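Local coordinates for FAD-binding PCMH-type domain-containing protein (Gibberella zeae, PDB 6YJO) that carries a covalently linked FAD and probably works as an oligosaccharide-oxidising flavoenzyme of the oxygen-dependent FAD-linked oxidoreductase family, at residues A34-V44 with D83-V93; A140-D148 with A332-D340. All coordinates share one frame; numbering follows the deposited sequence.

Overall arrangement
Near the N terminus, helix 32-41 runs into interaction 1, where residues 34-44 meet residues 83-93 on helix 78-90; the contact closes a loop of 38 residues between the segments, which includes strand 71-73, and the Cys38-Cys87 disulfide locks it. The chain then passes through the FAD-binding residues from Ala97 to Ser103 and the strands up to 133-137 before interaction 2 opens at residues 140-148. Its partner, 332-340, comes 183 residues later, after helix 320-326. The two contacts follow in series, neither nested nor crossed, with centres about 29 Å apart. Interaction 1, at the edge of the molecule, ties the N-terminal helix to helix 78-90; interaction 2 joins a loop to the FAD-binding part close to the flavin attachment.

Interaction 1. Residues A34-V44 with D83-V93; sequences ALNACLASKKV and DAVKCGDQNKV
Cys38 and Cys87 join the two helices through a disulfide, SG to SG 2.0 Å with chi3 -88°. The helix segments run roughly antiparallel at 144°, their axes 9.3 Å apart. Cys38 SG stands anti to its own backbone N (chi1 -176°), which carries it across to Cys87. The tight side is mostly apolar: Leu39 CD2 and Val44 CG1 close on Ala84 CB (4.1 and 3.9 Å), Val44 CG2 presses to 3.4 Å from Asp83 CB, and Leu35 CD1 meets Val93 CG1 tip to tip at 3.9 Å. Beside Leu35, the Asn91 amide turns back on the preceding turn, ND2 donating to Cys87 O in the carbonyl plane (3.1 Å). The looser, solvent-facing part is Lys42, whose CB and CD lie against the carboxylate of the otherwise buried Asp83 while its NZ leads away; Asp83 OD1 is salt-bridged to Lys79, and a water links OD2 to Lys42 O. A Schellman motif with Lys43 at C-prime ends the first helix and brings Val44 back to the contact. Leu35 and Leu39 touch Ala71, Val44 Ala73, Ala84 Ile118 and Val93 Leu116, so the helix pair and following turns lie against strands 71-73 and 116-119, neighbours in a parallel sheet.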
loop_
_atom_site.group_PDB
_atom_site.type_symbol
_atom_site.label_atom_id
_atom_site.label_comp_id
_atom_site.label_asym_id
_atom_site.label_seq_id
_atom_site.Cartn_x
_atom_site.Cartn_y
_atom_site.Cartn_z
ATOM N N ALA A 34 23.628 -24.777 -3.508
ATOM C CA ALA A 34 24.681 -23.855 -3.912
ATOM C C ALA A 34 24.552 -22.543 -3.153
ATOM O O ALA A 34 25.514 -22.067 -2.540
ATOM C CB ALA A 34 24.621 -23.619 -5.423
ATOM N N LEU A 35 23.356 -21.950 -3.182
ATOM C CA LEU A 35 23.023 -20.792 -2.361
ATOM C C LEU A 35 23.249 -21.081 -0.885
ATOM O O LEU A 35 24.224 -20.603 -0.297
ATOM C CB LEU A 35 21.566 -20.379 -2.585
ATOM C CG LEU A 35 21.270 -19.280 -3.605
ATOM C CD1 LEU A 35 19.788 -19.247 -3.948
ATOM C CD2 LEU A 35 21.721 -17.938 -3.061
ATOM N N ASN A 36 22.349 -21.863 -0.286
ATOM C CA ASN A 36 22.332 -22.140 1.149
ATOM C C ASN A 36 23.734 -22.299 1.727
ATOM O O ASN A 36 23.984 -21.916 2.874
ATOM C CB ASN A 36 21.502 -23.394 1.441
ATOM C CG ASN A 36 20.180 -23.077 2.120
ATOM O OD1 ASN A 36 19.713 -21.936 2.101
ATOM N ND2 ASN A 36 19.568 -24.091 2.724
ATOM N N ALA A 37 24.652 -22.871 0.946
ATOM C CA ALA A 37 26.034 -22.986 1.397
ATOM C C ALA A 37 26.703 -21.619 1.458
ATOM O O ALA A 37 27.292 -21.250 2.480
ATOM C CB ALA A 37 26.808 -23.928 0.478
ATOM N N CYS A 38 26.618 -20.849 0.368
ATOM C CA CYS A 38 27.147 -19.489 0.366
ATOM C C CYS A 38 26.635 -18.706 1.569
ATOM O O CYS A 38 27.412 -18.056 2.277
ATOM C CB CYS A 38 26.766 -18.780 -0.936
ATOM S SG CYS A 38 27.455 -17.102 -1.137
ATOM N N LEU A 39 25.324 -18.770 1.817
ATOM C CA LEU A 39 24.725 -18.024 2.918
ATOM C C LEU A 39 25.413 -18.342 4.240
ATOM O O LEU A 39 25.761 -17.437 5.001
ATOM C CB LEU A 39 23.229 -18.339 2.989
ATOM C CG LEU A 39 22.380 -17.835 1.820
ATOM C CD1 LEU A 39 21.023 -18.525 1.811
ATOM C CD2 LEU A 39 22.215 -16.322 1.888
ATOM N N ALA A 40 25.641 -19.629 4.517
ATOM C CA ALA A 40 26.258 -20.022 5.780
ATOM C C ALA A 40 27.766 -19.826 5.780
ATOM O O ALA A 40 28.370 -19.809 6.856
ATOM C CB ALA A 40 25.939 -21.481 6.102
ATOM N N SER A 41 28.387 -19.690 4.604
ATOM C CA SER A 41 29.789 -19.286 4.560
ATOM C C SER A 41 29.954 -17.854 5.046
ATOM O O SER A 41 30.978 -17.519 5.652
ATOM C CB SER A 41 30.344 -19.431 3.139
ATOM O OG SER A 41 31.151 -18.316 2.797
ATOM N N LYS A 42 28.955 -17.010 4.797
ATOM C CA LYS A 42 28.911 -15.643 5.292
ATOM C C LYS A 42 28.120 -15.543 6.595
ATOM O O LYS A 42 27.833 -14.434 7.054
ATOM C CB LYS A 42 28.303 -14.725 4.223
ATOM C CG LYS A 42 28.827 -14.971 2.801
ATOM C CD LYS A 42 29.784 -13.882 2.332
ATOM C CE LYS A 42 30.497 -14.286 1.047
ATOM N NZ LYS A 42 31.628 -15.222 1.289
ATOM N N LYS A 43 27.789 -16.685 7.200
ATOM C CA LYS A 43 26.921 -16.776 8.377
ATOM C C LYS A 43 25.709 -15.854 8.260
ATOM O O LYS A 43 25.332 -15.150 9.198
ATOM C CB LYS A 43 27.708 -16.498 9.658
ATOM C CG LYS A 43 28.913 -17.406 9.826
ATOM C CD LYS A 43 29.792 -16.985 10.991
ATOM C CE LYS A 43 31.189 -17.569 10.862
ATOM N NZ LYS A 43 31.902 -17.067 9.654
ATOM N N VAL A 44 25.086 -15.876 7.084
ATOM C CA VAL A 44 23.765 -15.284 6.890
ATOM C C VAL A 44 22.745 -16.304 7.380
ATOM O O VAL A 44 22.672 -17.408 6.820
ATOM C CB VAL A 44 23.508 -14.920 5.419
ATOM C CG1 VAL A 44 22.069 -14.432 5.240
ATOM C CG2 VAL A 44 24.502 -13.869 4.936
ATOM N N ASP A 83 25.492 -9.458 2.718
ATOM C CA ASP A 83 26.060 -10.751 2.354
ATOM C C ASP A 83 25.050 -11.602 1.591
ATOM O O ASP A 83 25.409 -12.291 0.631
ATOM C CB ASP A 83 26.544 -11.484 3.605
ATOM C CG ASP A 83 27.821 -10.886 4.175
ATOM O OD1 ASP A 83 28.402 -9.987 3.526
ATOM O OD2 ASP A 83 28.243 -11.314 5.268
ATOM N N ALA A 84 23.778 -11.561 1.998
ATOM C CA ALA A 84 22.756 -12.328 1.293
ATOM C C ALA A 84 22.591 -11.825 -0.133
ATOM O O ALA A 84 22.425 -12.622 -1.062
ATOM C CB ALA A 84 21.425 -12.252 2.045
ATOM N N VAL A 85 22.649 -10.504 -0.326
ATOM C CA VAL A 85 22.561 -9.944 -1.669
ATOM C C VAL A 85 23.787 -10.327 -2.485
ATOM O O VAL A 85 23.680 -10.569 -3.694
ATOM C CB VAL A 85 22.367 -8.416 -1.588
ATOM C CG1 VAL A 85 23.045 -7.702 -2.754
ATOM C CG2 VAL A 85 20.878 -8.079 -1.545
ATOM N N LYS A 86 24.964 -10.395 -1.854
ATOM C CA LYS A 86 26.155 -10.842 -2.570
ATOM C C LYS A 86 26.060 -12.322 -2.927
ATOM O O LYS A 86 26.437 -12.721 -4.033
ATOM C CB LYS A 86 27.408 -10.569 -1.738
ATOM C CG LYS A 86 27.901 -9.133 -1.795
ATOM C CD LYS A 86 29.176 -8.953 -0.982
ATOM C CE LYS A 86 29.111 -7.711 -0.105
ATOM N NZ LYS A 86 30.295 -7.592 0.794
ATOM N N CYS A 87 25.568 -13.156 -2.004
ATOM C CA CYS A 87 25.355 -14.562 -2.329
ATOM C C CYS A 87 24.312 -14.733 -3.425
ATOM O O CYS A 87 24.272 -15.789 -4.067
ATOM C CB CYS A 87 24.933 -15.354 -1.088
ATOM S SG CYS A 87 26.299 -15.865 -0.010
ATOM N N GLY A 88 23.462 -13.730 -3.645
ATOM C CA GLY A 88 22.528 -13.753 -4.755
ATOM C C GLY A 88 23.215 -13.465 -6.074
ATOM O O GLY A 88 23.018 -14.183 -7.059
ATOM N N ASP A 89 24.034 -12.408 -6.099
ATOM C CA ASP A 89 24.785 -12.078 -7.307
ATOM C C ASP A 89 25.714 -13.216 -7.714
ATOM O O ASP A 89 25.926 -13.449 -8.909
ATOM C CB ASP A 89 25.590 -10.795 -7.092
ATOM C CG ASP A 89 26.244 -10.298 -8.367
ATOM O OD1 ASP A 89 25.810 -10.719 -9.460
ATOM O OD2 ASP A 89 27.196 -9.494 -8.280
ATOM N N GLN A 90 26.270 -13.937 -6.738
ATOM C CA GLN A 90 27.217 -15.009 -7.031
ATOM C C GLN A 90 26.555 -16.138 -7.811
ATOM O O GLN A 90 27.135 -16.658 -8.771
ATOM C CB GLN A 90 27.813 -15.539 -5.722
ATOM C CG GLN A 90 28.531 -16.881 -5.832
ATOM C CD GLN A 90 29.585 -16.899 -6.916
ATOM O OE1 GLN A 90 30.294 -15.916 -7.131
ATOM N NE2 GLN A 90 29.693 -18.026 -7.611
ATOM N N ASN A 91 25.344 -16.526 -7.418
ATOM C CA ASN A 91 24.656 -17.674 -7.995
ATOM C C ASN A 91 23.676 -17.282 -9.097
ATOM O O ASN A 91 22.868 -18.116 -9.517
ATOM C CB ASN A 91 23.942 -18.458 -6.888
ATOM C CG ASN A 91 24.914 -19.197 -5.988
ATOM O OD1 ASN A 91 25.507 -20.200 -6.388
ATOM N ND2 ASN A 91 25.087 -18.705 -4.768
ATOM N N LYS A 92 23.741 -16.038 -9.579
ATOM C CA LYS A 92 22.912 -15.570 -10.692
ATOM C C LYS A 92 21.425 -15.811 -10.439
ATOM O O LYS A 92 20.661 -16.079 -11.369
ATOM C CB LYS A 92 23.334 -16.226 -12.011
ATOM C CG LYS A 92 22.968 -15.406 -13.252
ATOM C CD LYS A 92 22.659 -16.282 -14.469
ATOM C CE LYS A 92 21.156 -16.487 -14.675
ATOM N NZ LYS A 92 20.749 -17.917 -14.571
ATOM N N VAL A 93 20.998 -15.728 -9.180
ATOM C CA VAL A 93 19.579 -15.775 -8.847
ATOM C C VAL A 93 19.046 -14.354 -8.746
ATOM O O VAL A 93 19.731 -13.442 -8.268
ATOM C CB VAL A 93 19.319 -16.550 -7.536
ATOM C CG1 VAL A 93 19.703 -18.018 -7.681
ATOM C CG2 VAL A 93 20.033 -15.899 -6.349
HETATM O O HOH W 1 26.916 -11.823 7.457
#

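Interaction 2. Residues A140-D148 with A332-D340; sequences ARLGHVATD and ALDQRRPYD
Arg141 lays its guanidinium flat on the ring of Tyr339, a cation-pi stack with centres 3.8 Å apart and planes at 16°. Extended from CG to NE, the chain runs past Gln335, crossing it obliquely with Arg141 CD 3.8 Å from Gln335 CB, and delivers the guanidinium to the ring. Arg141 CZ sits over the ring face, 27° off the normal, with NH1 displaced toward the rim near Tyr339 CD2. NH1 donates to the carbonyls of Gly100 and Gly164, which fix the rotation of the group, whereas the buried NE has no partner. Tyr339 OH is hydrogen-bonded to NE2 of His102, a residue covalently bound to FAD; the pair thus lies one layer behind the flavin attachment, consistent with a second-shell role.

His144 is held on one face and at one edge: Arg336 CD makes a CH-pi contact over the face, 4.2 Å from the ring centroid, and Asp334 lies alongside with its carboxylate nearly coplanar with the ring. There, at the ring edge, ND1 donates a weak bond to Asp334 OD1 (3.1 Å). The Arg336 guanidinium follows, tilted 32° to the ring with NH1 3.6 Å from His144 CE1; its NE is salt-bridged to Asp124, which is consistent with holding it there.

Gly143 lets the loop come close, its CA 3.0 Å from Leu333 O in a CA-H...O contact. Thr147 OG1 donates to Gly143 O (2.8 Å), from the opposite face of that carbonyl to Thr147 N, and Leu333 CB and the inverse gamma turn at Asp334 lie against this hydroxyl. The loop 332-340 therefore covers the first turns of helix 142-152. Leu333 and Ala146 pack on helix 320-326, Leu142 on helix 167-171, and Arg337 reaches Gln53 and Glu57 of helix 52-57.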
loop_
_atom_site.group_PDB
_atom_site.type_symbol
_atom_site.label_atom_id
_atom_site.label_comp_id
_atom_site.label_asym_id
_atom_site.label_seq_id
_atom_site.Cartn_x
_atom_site.Cartn_y
_atom_site.Cartn_z
ATOM N N ALA A 140 9.470 -4.065 10.496
ATOM C CA ALA A 140 8.387 -3.699 11.396
ATOM C C ALA A 140 7.061 -3.687 10.649
ATOM O O ALA A 140 6.973 -3.235 9.503
ATOM C CB ALA A 140 8.651 -2.329 12.023
ATOM N N ARG A 141 6.026 -4.204 11.299
ATOM C CA ARG A 141 4.673 -4.133 10.776
ATOM C C ARG A 141 3.996 -2.863 11.281
ATOM O O ARG A 141 4.342 -2.335 12.341
ATOM C CB ARG A 141 3.886 -5.384 11.177
ATOM C CG ARG A 141 4.308 -6.613 10.373
ATOM C CD ARG A 141 3.965 -7.946 11.040
ATOM N NE ARG A 141 4.754 -9.034 10.461
ATOM C CZ ARG A 141 4.509 -9.594 9.281
ATOM N NH1 ARG A 141 3.490 -9.179 8.542
ATOM N NH2 ARG A 141 5.290 -10.571 8.837
ATOM N N LEU A 142 3.032 -2.371 10.499
ATOM C CA LEU A 142 2.456 -1.054 10.758
ATOM C C LEU A 142 1.956 -0.929 12.191
ATOM O O LEU A 142 2.142 0.112 12.833
ATOM C CB LEU A 142 1.313 -0.783 9.778
ATOM C CG LEU A 142 1.667 -0.651 8.296
ATOM C CD1 LEU A 142 0.436 -0.203 7.526
ATOM C CD2 LEU A 142 2.825 0.311 8.082
ATOM N N GLY A 143 1.319 -1.976 12.714
ATOM C CA GLY A 143 0.774 -1.890 14.055
ATOM C C GLY A 143 1.844 -1.891 15.125
ATOM O O GLY A 143 1.666 -1.285 16.186
ATOM N N HIS A 144 2.964 -2.572 14.868
ATOM C CA HIS A 144 4.114 -2.494 15.759
ATOM C C HIS A 144 4.780 -1.127 15.700
ATOM O O HIS A 144 5.416 -0.720 16.678
ATOM C CB HIS A 144 5.130 -3.589 15.408
ATOM C CG HIS A 144 6.417 -3.494 16.168
ATOM N ND1 HIS A 144 6.473 -3.483 17.547
ATOM C CD2 HIS A 144 7.700 -3.422 15.740
ATOM C CE1 HIS A 144 7.733 -3.402 17.933
ATOM N NE2 HIS A 144 8.498 -3.365 16.856
ATOM N N VAL A 145 4.631 -0.409 14.586
ATOM C CA VAL A 145 5.183 0.936 14.472
ATOM C C VAL A 145 4.346 1.930 15.267
ATOM O O VAL A 145 4.879 2.735 16.035
ATOM C CB VAL A 145 5.285 1.343 12.989
ATOM C CG1 VAL A 145 5.669 2.816 12.864
ATOM C CG2 VAL A 145 6.295 0.465 12.272
ATOM N N ALA A 146 3.020 1.889 15.093
ATOM C CA ALA A 146 2.150 2.794 15.839
ATOM C C ALA A 146 2.216 2.512 17.333
ATOM O O ALA A 146 2.187 3.438 18.151
ATOM C CB ALA A 146 0.710 2.668 15.343
ATOM N N THR A 147 2.300 1.233 17.708
ATOM C CA THR A 147 2.343 0.871 19.121
ATOM C C THR A 147 3.599 1.412 19.788
ATOM O O THR A 147 3.537 1.919 20.913
ATOM C CB THR A 147 2.262 -0.652 19.279
ATOM O OG1 THR A 147 0.967 -1.108 18.860
ATOM C CG2 THR A 147 2.506 -1.061 20.727
ATOM N N ASP A 148 4.747 1.314 19.114
ATOM C CA ASP A 148 6.003 1.757 19.712
ATOM C C ASP A 148 6.198 3.267 19.620
ATOM O O ASP A 148 6.877 3.849 20.474
ATOM C CB ASP A 148 7.180 1.038 19.054
ATOM C CG ASP A 148 7.448 -0.319 19.674
ATOM O OD1 ASP A 148 6.520 -0.892 20.285
ATOM O OD2 ASP A 148 8.594 -0.804 19.566
ATOM N N ALA A 332 -4.972 -7.551 16.341
ATOM C CA ALA A 332 -4.278 -6.795 17.374
ATOM C C ALA A 332 -3.179 -5.943 16.747
ATOM O O ALA A 332 -2.474 -6.384 15.839
ATOM C CB ALA A 332 -3.696 -7.749 18.416
ATOM N N LEU A 333 -3.028 -4.713 17.244
ATOM C CA LEU A 333 -2.136 -3.751 16.601
ATOM C C LEU A 333 -0.699 -4.262 16.576
ATOM O O LEU A 333 -0.104 -4.420 15.506
ATOM C CB LEU A 333 -2.222 -2.394 17.311
ATOM C CG LEU A 333 -3.394 -1.461 16.984
ATOM C CD1 LEU A 333 -3.036 -0.035 17.372
ATOM C CD2 LEU A 333 -3.788 -1.517 15.504
ATOM N N ASP A 334 -0.132 -4.558 17.746
ATOM C CA ASP A 334 1.291 -4.865 17.845
ATOM C C ASP A 334 1.615 -6.194 17.171
ATOM O O ASP A 334 1.961 -7.166 17.846
ATOM C CB ASP A 334 1.726 -4.885 19.316
ATOM C CG ASP A 334 3.235 -4.919 19.481
ATOM O OD1 ASP A 334 3.943 -5.000 18.456
ATOM O OD2 ASP A 334 3.712 -4.861 20.635
ATOM N N GLN A 335 1.528 -6.237 15.840
ATOM C CA GLN A 335 1.840 -7.447 15.083
ATOM C C GLN A 335 3.350 -7.603 14.962
ATOM O O GLN A 335 4.055 -6.643 14.635
ATOM C CB GLN A 335 1.228 -7.394 13.680
ATOM C CG GLN A 335 -0.277 -7.605 13.603
ATOM C CD GLN A 335 -0.727 -8.924 14.213
ATOM O OE1 GLN A 335 0.059 -9.860 14.350
ATOM N NE2 GLN A 335 -1.995 -8.991 14.604
ATOM N N ARG A 336 3.845 -8.814 15.212
ATOM C CA ARG A 336 5.263 -9.123 15.080
ATOM C C ARG A 336 5.415 -10.554 14.590
ATOM O O ARG A 336 4.433 -11.269 14.364
ATOM C CB ARG A 336 6.007 -8.935 16.407
ATOM C CG ARG A 336 5.970 -7.516 16.939
ATOM C CD ARG A 336 6.771 -7.365 18.220
ATOM N NE ARG A 336 8.210 -7.437 17.986
ATOM C CZ ARG A 336 9.131 -6.896 18.778
ATOM N NH1 ARG A 336 8.778 -6.221 19.864
ATOM N NH2 ARG A 336 10.416 -7.021 18.476
ATOM N N ARG A 337 6.660 -10.967 14.438
ATOM C CA ARG A 337 7.005 -12.327 14.057
ATOM C C ARG A 337 6.890 -13.253 15.267
ATOM O O ARG A 337 7.306 -12.888 16.370
ATOM C CB ARG A 337 8.424 -12.370 13.497
ATOM C CG ARG A 337 8.922 -13.749 13.132
ATOM C CD ARG A 337 10.289 -13.665 12.475
ATOM N NE ARG A 337 10.690 -14.943 11.893
ATOM C CZ ARG A 337 10.301 -15.372 10.696
ATOM N NH1 ARG A 337 9.494 -14.629 9.952
ATOM N NH2 ARG A 337 10.716 -16.548 10.247
ATOM N N PRO A 338 6.343 -14.468 15.093
ATOM C CA PRO A 338 5.884 -15.042 13.822
ATOM C C PRO A 338 4.498 -14.550 13.403
ATOM O O PRO A 338 3.675 -14.204 14.252
ATOM C CB PRO A 338 5.863 -16.541 14.115
ATOM C CG PRO A 338 5.506 -16.609 15.563
ATOM C CD PRO A 338 6.146 -15.405 16.216
ATOM N N TYR A 339 4.247 -14.548 12.095
ATOM C CA TYR A 339 3.040 -13.978 11.510
ATOM C C TYR A 339 2.419 -15.009 10.581
ATOM O O TYR A 339 3.090 -15.509 9.672
ATOM C CB TYR A 339 3.375 -12.690 10.749
ATOM C CG TYR A 339 2.185 -11.917 10.240
ATOM C CD1 TYR A 339 1.433 -11.114 11.092
ATOM C CD2 TYR A 339 1.832 -11.960 8.900
ATOM C CE1 TYR A 339 0.352 -10.393 10.621
ATOM C CE2 TYR A 339 0.759 -11.244 8.421
ATOM C CZ TYR A 339 0.021 -10.460 9.284
ATOM O OH TYR A 339 -1.055 -9.742 8.806
ATOM N N ASP A 340 1.147 -15.333 10.811
ATOM C CA ASP A 340 0.472 -16.394 10.064
ATOM C C ASP A 340 -0.952 -15.972 9.709
ATOM O O ASP A 340 -1.923 -16.673 9.997
ATOM C CB ASP A 340 0.484 -17.697 10.865
ATOM C CG ASP A 340 0.433 -18.928 9.981
ATOM O OD1 ASP A 340 1.376 -19.128 9.187
ATOM O OD2 ASP A 340 -0.546 -19.696 10.082
#